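Local coordinates for putative TetR-family transcriptional regulator (Rhodococcus sp., PDB 2G3B), which probably binds operator DNA through a helix-turn-helix and represses transcription as a TetR-family regulator, at the interface of chains A and B. Coordinates in Å, arbitrary orientation; residue numbers count along the deposited sequence, not the author numbering. Chains: chain A/B, putative TetR-family transcriptional regulator.

The interface of chains A and B. Residues chain A 150, 153-154, 157; chain B 162, 165, 171, 179.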
loop_
_atom_site.group_PDB
_atom_site.type_symbol
_atom_site.label_atom_id
_atom_site.label_comp_id
_atom_site.label_asym_id
_atom_site.label_seq_id
_atom_site.Cartn_x
_atom_site.Cartn_y
_atom_site.Cartn_z
ATOM N N PRO A 150 -14.895 1.685 -9.844
ATOM C CA PRO A 150 -14.533 1.990 -8.449
ATOM C C PRO A 150 -14.370 0.804 -7.525
ATOM O O PRO A 150 -13.473 0.815 -6.679
ATOM C CB PRO A 150 -15.703 2.865 -7.987
ATOM C CG PRO A 150 -16.088 3.536 -9.244
ATOM C CD PRO A 150 -16.058 2.481 -10.260
ATOM N N VAL A 153 -11.108 -0.861 -8.390
ATOM C CA VAL A 153 -10.043 0.010 -7.865
ATOM C C VAL A 153 -9.900 -0.243 -6.364
ATOM O O VAL A 153 -8.793 -0.435 -5.835
ATOM C CB VAL A 153 -10.306 1.526 -8.132
ATOM C CG1 VAL A 153 -9.352 2.412 -7.280
ATOM C CG2 VAL A 153 -10.119 1.847 -9.641
ATOM N N THR A 154 -11.037 -0.249 -5.676
ATOM C CA THR A 154 -11.067 -0.434 -4.246
ATOM C C THR A 154 -10.554 -1.820 -3.789
ATOM O O THR A 154 -9.756 -1.932 -2.860
ATOM C CB THR A 154 -12.514 -0.121 -3.770
ATOM O OG1 THR A 154 -12.725 1.239 -4.044
ATOM C CG2 THR A 154 -12.667 -0.332 -2.309
ATOM N N ALA A 157 -6.854 -2.017 -4.470
ATOM C CA ALA A 157 -6.184 -1.151 -3.488
ATOM C C ALA A 157 -6.118 -1.818 -2.096
ATOM O O ALA A 157 -5.106 -1.706 -1.376
ATOM C CB ALA A 157 -6.861 0.244 -3.405
ATOM N N LEU B 162 -5.182 2.831 -1.033
ATOM C CA LEU B 162 -5.633 3.969 -1.833
ATOM C C LEU B 162 -4.705 5.134 -1.641
ATOM O O LEU B 162 -4.365 5.816 -2.581
ATOM C CB LEU B 162 -7.030 4.418 -1.398
ATOM C CG LEU B 162 -8.152 3.465 -1.851
ATOM C CD1 LEU B 162 -9.405 3.874 -1.134
ATOM C CD2 LEU B 162 -8.299 3.579 -3.404
ATOM N N ARG B 165 -1.701 4.912 -3.934
ATOM C CA ARG B 165 -2.025 5.343 -5.290
ATOM C C ARG B 165 -2.209 6.848 -5.456
ATOM O O ARG B 165 -1.750 7.429 -6.453
ATOM C CB ARG B 165 -3.285 4.642 -5.769
ATOM C CG ARG B 165 -3.017 3.129 -5.911
ATOM C CD ARG B 165 -4.149 2.477 -6.553
ATOM N NE ARG B 165 -3.932 1.034 -6.532
ATOM C CZ ARG B 165 -4.805 0.151 -6.985
ATOM N NH1 ARG B 165 -5.941 0.570 -7.539
ATOM N NH2 ARG B 165 -4.529 -1.136 -6.885
ATOM N N ILE B 171 -4.553 8.379 -8.625
ATOM C CA ILE B 171 -5.973 8.636 -8.353
ATOM C C ILE B 171 -6.117 10.027 -7.688
ATOM O O ILE B 171 -5.271 10.429 -6.886
ATOM C CB ILE B 171 -6.580 7.473 -7.484
ATOM C CG1 ILE B 171 -8.070 7.644 -7.212
ATOM C CG2 ILE B 171 -5.850 7.286 -6.152
ATOM C CD1 ILE B 171 -8.618 6.460 -6.402
ATOM N N HIS B 179 -14.214 6.666 -3.061
ATOM C CA HIS B 179 -14.090 5.209 -2.817
ATOM C C HIS B 179 -14.254 4.787 -1.376
ATOM O O HIS B 179 -14.939 3.817 -1.089
ATOM C CB HIS B 179 -12.750 4.711 -3.353
ATOM C CG HIS B 179 -12.653 4.834 -4.829
ATOM N ND1 HIS B 179 -11.458 4.811 -5.511
ATOM C CD2 HIS B 179 -13.606 5.068 -5.748
ATOM C CE1 HIS B 179 -11.687 4.960 -6.802
ATOM N NE2 HIS B 179 -12.983 5.112 -6.977
#
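Helix 148-167 of chain A, carrying A:Pro150, A:Val153, A:Thr154 and A:Ala157, packs on B:Leu162 and B:Arg165 of the same helix in chain B, on B:His179 of helix 173-188 and on B:Ile171 in the loop between them; this is one part of a two-fold symmetric interface, probably the four-helix-bundle dimer contact typical of TetR-family regulators. The imidazole of B:His179 lies over one turn of the chain A helix, with the backbone O of A:Pro150 above the centre of one ring face at 4.3 Å from its plane. A:Val153 points CG1 at the ring, 3.5 Å from B:His179 CE1, the two side chains crossing at about a right angle; with CG1 anti to the backbone N (chi1 166°), this methyl is directed toward the imidazole of chain B. On the other flank A:Pro150 sets its ring carbon CB 3.7 Å from B:His179 NE2. Nearer the root of the histidine, the hydroxyl OG1 of A:Thr154 packs 3.5 Å from B:His179 CB. That hydroxyl also donates to A:Pro150 O at 2.8 Å, from 31° outside the carbonyl plane, a bond within the helix that fixes its rotation. Within chain B, a methyl of B:Leu162, CD2, sits in plane at the imidazole edge; it also meets A:Ala157 CB at 3.6 Å. An alanine in place of B:His179 would take away the imidazole, and A:Val153 CG1 and A:Pro150 CB would probably lose the ring they pack against, leaving a gap between the helices. Farther along, B:Arg165 runs extended from CG to NE and lays a guanidinium face against the chain A backbone, A:Ala157 CA standing 3.8 Å above its plane, toward the rim. B:Ile171 adds a peripheral apolar contact, its CD1 4.2 Å from A:Val153 CG1.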